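Local coordinates for PKS (Streptomyces albus, PDB 4OQJ), which is a ketosynthase-containing polyketide synthase that probably performs decarboxylative carbon–carbon condensation of acyl chains during oxazolomycin biosynthesis, at residues A609-T614 with W680-Q685; L503-R508 with E687-V692. One frame throughout, in Å; residues are numbered along the deposited sequence.

Contact 1. Residues A609-T614 with W680-Q685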
loop_
_atom_site.group_PDB
_atom_site.type_symbol
_atom_site.label_atom_id
_atom_site.label_comp_id
_atom_site.label_asym_id
_atom_site.label_seq_id
_atom_site.Cartn_x
_atom_site.Cartn_y
_atom_site.Cartn_z
ATOM N N ALA A 609 -39.265 21.189 -11.303
ATOM C CA ALA A 609 -39.042 21.054 -9.862
ATOM C C ALA A 609 -38.571 19.646 -9.535
ATOM O O ALA A 609 -37.611 19.464 -8.779
ATOM C CB ALA A 609 -40.303 21.387 -9.084
ATOM N N GLY A 610 -39.244 18.659 -10.125
ATOM C CA GLY A 610 -38.863 17.261 -9.982
ATOM C C GLY A 610 -37.450 16.960 -10.472
ATOM O O GLY A 610 -36.834 15.977 -10.057
ATOM N N TRP A 611 -36.932 17.803 -11.358
ATOM C CA TRP A 611 -35.569 17.650 -11.866
ATOM C C TRP A 611 -34.589 18.510 -11.077
ATOM O O TRP A 611 -33.423 18.665 -11.462
ATOM C CB TRP A 611 -35.525 18.004 -13.352
ATOM C CG TRP A 611 -36.196 16.985 -14.215
ATOM C CD1 TRP A 611 -36.271 15.639 -13.996
ATOM C CD2 TRP A 611 -36.905 17.232 -15.426
ATOM N NE1 TRP A 611 -36.980 15.034 -15.004
ATOM C CE2 TRP A 611 -37.378 15.991 -15.900
ATOM C CE3 TRP A 611 -37.194 18.388 -16.162
ATOM C CZ2 TRP A 611 -38.124 15.868 -17.070
ATOM C CZ3 TRP A 611 -37.929 18.265 -17.324
ATOM C CH2 TRP A 611 -38.381 17.012 -17.769
ATOM N N GLY A 612 -35.078 19.077 -9.977
ATOM C CA GLY A 612 -34.238 19.787 -9.035
ATOM C C GLY A 612 -34.229 21.297 -9.131
ATOM O O GLY A 612 -33.550 21.963 -8.348
ATOM N N SER A 613 -34.975 21.857 -10.074
ATOM C CA SER A 613 -34.989 23.306 -10.232
ATOM C C SER A 613 -35.456 23.972 -8.955
ATOM O O SER A 613 -36.398 23.499 -8.311
ATOM C CB SER A 613 -35.903 23.738 -11.375
ATOM O OG SER A 613 -36.005 25.155 -11.403
ATOM N N THR A 614 -34.812 25.081 -8.605
ATOM C CA THR A 614 -35.223 25.856 -7.442
ATOM C C THR A 614 -35.540 27.294 -7.856
ATOM O O THR A 614 -35.700 28.172 -7.009
ATOM C CB THR A 614 -34.142 25.820 -6.329
ATOM O OG1 THR A 614 -32.870 26.238 -6.844
ATOM C CG2 THR A 614 -34.010 24.409 -5.776
ATOM N N TRP A 680 -29.071 15.942 -12.318
ATOM C CA TRP A 680 -28.922 15.239 -13.585
ATOM C C TRP A 680 -29.123 13.737 -13.433
ATOM O O TRP A 680 -29.467 13.064 -14.399
ATOM C CB TRP A 680 -27.559 15.540 -14.183
ATOM C CG TRP A 680 -27.453 16.942 -14.618
ATOM C CD1 TRP A 680 -26.689 17.911 -14.054
ATOM C CD2 TRP A 680 -28.151 17.559 -15.713
ATOM N NE1 TRP A 680 -26.851 19.093 -14.735
ATOM C CE2 TRP A 680 -27.749 18.905 -15.757
ATOM C CE3 TRP A 680 -29.078 17.101 -16.660
ATOM C CZ2 TRP A 680 -28.245 19.809 -16.704
ATOM C CZ3 TRP A 680 -29.566 17.997 -17.608
ATOM C CH2 TRP A 680 -29.150 19.334 -17.617
ATOM N N THR A 681 -28.932 13.214 -12.224
ATOM C CA THR A 681 -29.200 11.802 -11.978
ATOM C C THR A 681 -30.681 11.525 -12.117
ATOM O O THR A 681 -31.087 10.569 -12.791
ATOM C CB THR A 681 -28.709 11.354 -10.589
ATOM O OG1 THR A 681 -27.288 11.464 -10.551
ATOM C CG2 THR A 681 -29.090 9.904 -10.319
ATOM N N VAL A 682 -31.503 12.372 -11.506
ATOM C CA VAL A 682 -32.946 12.218 -11.652
ATOM C C VAL A 682 -33.359 12.475 -13.102
ATOM O O VAL A 682 -34.218 11.786 -13.655
ATOM C CB VAL A 682 -33.725 13.170 -10.719
ATOM C CG1 VAL A 682 -35.230 13.012 -10.933
ATOM C CG2 VAL A 682 -33.373 12.890 -9.266
ATOM N N PHE A 683 -32.751 13.479 -13.719
ATOM C CA PHE A 683 -33.091 13.820 -15.092
ATOM C C PHE A 683 -32.916 12.639 -16.057
ATOM O O PHE A 683 -33.725 12.458 -16.969
ATOM C CB PHE A 683 -32.235 14.988 -15.560
ATOM C CG PHE A 683 -32.609 15.499 -16.909
ATOM C CD1 PHE A 683 -33.770 16.242 -17.081
ATOM C CD2 PHE A 683 -31.809 15.243 -18.003
ATOM C CE1 PHE A 683 -34.121 16.721 -18.324
ATOM C CE2 PHE A 683 -32.156 15.724 -19.261
ATOM C CZ PHE A 683 -33.311 16.464 -19.415
ATOM N N HIS A 684 -31.855 11.854 -15.855
ATOM C CA HIS A 684 -31.528 10.727 -16.747
ATOM C C HIS A 684 -32.025 9.361 -16.241
ATOM O O HIS A 684 -31.765 8.338 -16.873
ATOM C CB HIS A 684 -30.011 10.677 -16.974
ATOM C CG HIS A 684 -29.504 11.774 -17.855
ATOM N ND1 HIS A 684 -29.740 11.805 -19.216
ATOM C CD2 HIS A 684 -28.804 12.899 -17.575
ATOM C CE1 HIS A 684 -29.195 12.891 -19.732
ATOM N NE2 HIS A 684 -28.625 13.576 -18.755
ATOM N N GLN A 685 -32.740 9.359 -15.115
ATOM C CA GLN A 685 -33.342 8.147 -14.523
ATOM C C GLN A 685 -33.927 7.128 -15.499
ATOM O O GLN A 685 -33.529 5.963 -15.516
ATOM C CB GLN A 685 -34.480 8.546 -13.586
ATOM C CG GLN A 685 -34.190 8.427 -12.128
ATOM C CD GLN A 685 -35.309 9.017 -11.284
ATOM O OE1 GLN A 685 -36.400 9.309 -11.788
ATOM N NE2 GLN A 685 -35.043 9.202 -9.998
HETATM O O HOH W 1 -36.803 11.993 -14.804
#
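Trp611 and Phe683 form a T-shaped (edge-to-face) aromatic pair, a clear case of a flat side chain at the C-terminal end of a helix receiving the rim of a second ring. The indole five-membered ring and the phenyl ring have centroids 5.0 Å apart and planes 77° from each other. Phe683 CD1 leads, lying over the centre of the indole at 3.7 Å from Trp611 CD2. With CG anti to the backbone N (chi1 -174°), the Phe683 ring is carried to the indole, and the turn about CB-CG (chi2 74°) points its CD1 edge at it. Helix 660-673 backs the pair: Ile668 touches both rings.

Apolar contact at the indole rim is lighter. Val682 CG1 sits near the ring plane, 4.2 Å from Trp611 CD1, and also packs 3.5 Å from Gly610 O.

Polar contact across the segments runs through one water, which lies in the indole plane. It accepts from Trp611 NE1 at 3.1 Å and donates to Val682 O at 2.8 Å, so the ring is held at its edge as well as over its face.

The backbone of Trp611 also hydrogen-bonds to Asp679. Gly612, at positive phi, is the C-prime residue of the Schellman motif that terminates helix 594-610.

Contact 2. Residues L503-R508 with E687-V692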
loop_
_atom_site.group_PDB
_atom_site.type_symbol
_atom_site.label_atom_id
_atom_site.label_comp_id
_atom_site.label_asym_id
_atom_site.label_seq_id
_atom_site.Cartn_x
_atom_site.Cartn_y
_atom_site.Cartn_z
ATOM N N LEU A 503 -21.579 14.200 -20.312
ATOM C CA LEU A 503 -21.315 15.598 -20.007
ATOM C C LEU A 503 -22.073 16.069 -18.762
ATOM O O LEU A 503 -21.553 16.872 -17.991
ATOM C CB LEU A 503 -21.683 16.464 -21.199
ATOM C CG LEU A 503 -20.761 16.423 -22.426
ATOM C CD1 LEU A 503 -21.413 17.184 -23.571
ATOM C CD2 LEU A 503 -19.391 17.011 -22.119
ATOM N N ALA A 504 -23.305 15.586 -18.591
ATOM C CA ALA A 504 -24.174 16.006 -17.501
ATOM C C ALA A 504 -23.801 15.350 -16.181
ATOM O O ALA A 504 -23.887 15.976 -15.129
ATOM C CB ALA A 504 -25.648 15.684 -17.840
ATOM N N LEU A 505 -23.403 14.080 -16.250
ATOM C CA LEU A 505 -23.173 13.266 -15.058
ATOM C C LEU A 505 -21.702 13.118 -14.714
ATOM O O LEU A 505 -21.356 12.825 -13.573
ATOM C CB LEU A 505 -23.771 11.876 -15.250
ATOM C CG LEU A 505 -25.291 11.805 -15.439
ATOM C CD1 LEU A 505 -25.649 10.441 -15.989
ATOM C CD2 LEU A 505 -26.030 12.072 -14.129
ATOM N N GLY A 506 -20.836 13.352 -15.689
ATOM C CA GLY A 506 -19.444 12.938 -15.587
ATOM C C GLY A 506 -18.443 14.065 -15.650
ATOM O O GLY A 506 -17.257 13.826 -15.881
ATOM N N ARG A 507 -18.913 15.290 -15.416
ATOM C CA ARG A 507 -18.056 16.475 -15.472
ATOM C C ARG A 507 -18.301 17.340 -14.243
ATOM O O ARG A 507 -19.436 17.479 -13.799
ATOM C CB ARG A 507 -18.330 17.266 -16.753
ATOM C CG ARG A 507 -17.862 16.570 -18.021
ATOM C CD ARG A 507 -16.344 16.604 -18.100
ATOM N NE ARG A 507 -15.781 15.960 -19.287
ATOM C CZ ARG A 507 -15.656 14.646 -19.441
ATOM N NH1 ARG A 507 -16.105 13.813 -18.505
ATOM N NH2 ARG A 507 -15.089 14.161 -20.539
ATOM N N ARG A 508 -17.245 17.916 -13.677
ATOM C CA ARG A 508 -17.410 18.769 -12.508
ATOM C C ARG A 508 -18.355 19.942 -12.829
ATOM O O ARG A 508 -18.279 20.516 -13.906
ATOM C CB ARG A 508 -16.065 19.301 -12.032
ATOM C CG ARG A 508 -16.175 20.098 -10.742
ATOM C CD ARG A 508 -14.821 20.442 -10.178
ATOM N NE ARG A 508 -14.208 19.305 -9.489
ATOM C CZ ARG A 508 -13.177 19.417 -8.662
ATOM N NH1 ARG A 508 -12.634 20.604 -8.426
ATOM N NH2 ARG A 508 -12.694 18.346 -8.065
ATOM N N GLU A 687 -33.729 6.125 -18.349
ATOM C CA GLU A 687 -32.999 5.577 -19.481
ATOM C C GLU A 687 -31.685 4.942 -19.041
ATOM O O GLU A 687 -31.144 5.286 -17.993
ATOM C CB GLU A 687 -32.738 6.666 -20.531
ATOM C CG GLU A 687 -32.162 7.970 -19.981
ATOM C CD GLU A 687 -32.014 9.039 -21.056
ATOM O OE1 GLU A 687 -32.281 8.736 -22.242
ATOM O OE2 GLU A 687 -31.636 10.180 -20.718
ATOM N N PRO A 688 -31.189 3.976 -19.827
ATOM C CA PRO A 688 -29.853 3.443 -19.567
ATOM C C PRO A 688 -28.782 4.472 -19.913
ATOM O O PRO A 688 -28.805 5.057 -20.993
ATOM C CB PRO A 688 -29.772 2.226 -20.490
ATOM C CG PRO A 688 -30.701 2.543 -21.604
ATOM C CD PRO A 688 -31.825 3.320 -20.983
ATOM N N VAL A 689 -27.869 4.698 -18.979
ATOM C CA VAL A 689 -26.774 5.635 -19.173
ATOM C C VAL A 689 -25.572 4.902 -19.775
ATOM O O VAL A 689 -25.260 3.787 -19.370
ATOM C CB VAL A 689 -26.383 6.291 -17.835
ATOM C CG1 VAL A 689 -25.128 7.127 -17.983
ATOM C CG2 VAL A 689 -27.544 7.126 -17.303
ATOM N N ARG A 690 -24.921 5.522 -20.754
ATOM C CA ARG A 690 -23.673 5.003 -21.300
ATOM C C ARG A 690 -22.597 6.078 -21.225
ATOM O O ARG A 690 -22.687 7.098 -21.899
ATOM C CB ARG A 690 -23.857 4.552 -22.748
ATOM C CG ARG A 690 -24.821 3.407 -22.922
ATOM C CD ARG A 690 -24.176 2.075 -22.591
ATOM N NE ARG A 690 -25.084 0.970 -22.883
ATOM C CZ ARG A 690 -26.059 0.565 -22.072
ATOM N NH1 ARG A 690 -26.837 -0.445 -22.433
ATOM N NH2 ARG A 690 -26.261 1.166 -20.903
ATOM N N ARG A 691 -21.595 5.862 -20.382
ATOM C CA ARG A 691 -20.484 6.801 -20.265
ATOM C C ARG A 691 -19.435 6.540 -21.343
ATOM O O ARG A 691 -19.038 5.394 -21.557
ATOM C CB ARG A 691 -19.845 6.693 -18.879
ATOM C CG ARG A 691 -20.686 7.323 -17.817
ATOM C CD ARG A 691 -20.182 6.982 -16.456
ATOM N NE ARG A 691 -20.859 7.759 -15.430
ATOM C CZ ARG A 691 -22.065 7.478 -14.949
ATOM N NH1 ARG A 691 -22.755 6.442 -15.412
ATOM N NH2 ARG A 691 -22.580 8.248 -14.008
ATOM N N VAL A 692 -18.976 7.596 -22.012
ATOM C CA VAL A 692 -18.012 7.431 -23.111
ATOM C C VAL A 692 -16.882 8.446 -22.996
ATOM O O VAL A 692 -17.087 9.542 -22.454
ATOM C CB VAL A 692 -18.690 7.580 -24.491
ATOM C CG1 VAL A 692 -19.771 6.520 -24.674
ATOM C CG2 VAL A 692 -19.310 8.978 -24.657
HETATM O O HOH W 2 -20.951 10.436 -12.479
HETATM O O HOH W 3 -15.522 11.272 -20.964
#
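Leu505 meets Val689 and Arg691 where the last turn of helix 496-505 faces an extended, irregular segment, consistent with the linker that in related synthases runs back along the ketosynthase flank. The leucine side chain illustrates how one residue can serve two neighbours. Its CB lies 4.0 Å from Arg691 NH2, beside the guanidinium at an oblique angle. CG lies beside the backbone N, anti to the carbonyl carbon (chi1 -63°), and the chain forks there. The CD1 branch runs on to Val689, the two side chains meeting tip to tip: CD1 is 3.9 Å from Val689 CG1 and 4.0 Å from Val689 CG2, so it touches both valine methyls. The other branch, CD2, belongs to the packing against helix 680-684.

No direct hydrogen bond joins the segments, and water does the polar work. Arg691, extended from CG to NE, donates a hydrogen bond from NE to Gly122 O, which leaves NH2 beside the leucine. Further along, Arg507 turns NH1 back onto Gly506 O at 2.9 Å, the donor standing above the carbonyl plane, while the same nitrogen also bonds to Glu119 O. Gln501, one turn before Leu505 in the helix, hydrogen-bonds the backbone of segment 687-692 at Pro688 O and Arg690 N. A water in the plane of the Arg691 guanidinium accepts from NH2 at 3.1 Å and donates to Leu505 O at 2.7 Å.

Helix 680-684 joins the two contacts, whose centres lie 14 Å apart. It offers Val682 and Phe683 to contact 1, while its other residues pack on helix 496-505 of contact 2: Leu505 CD2 lies 3.6 Å from Trp680 C, Trp680 CD1 is 3.6 Å from Ala504 O, and His684 NE2 is 3.8 Å from Ala504 CB. The chain continues almost at once into 687-692, and a hydrogen bond from His684 to Glu687 spans that junction. Both segments of contact 1 fall between 503-508 and 687-692 in the sequence. The centre of contact 1 lies about 26 Å from the centre of the chain, that of contact 2 about 14 Å. Neither includes Ser292 or Lys294 of the potassium site.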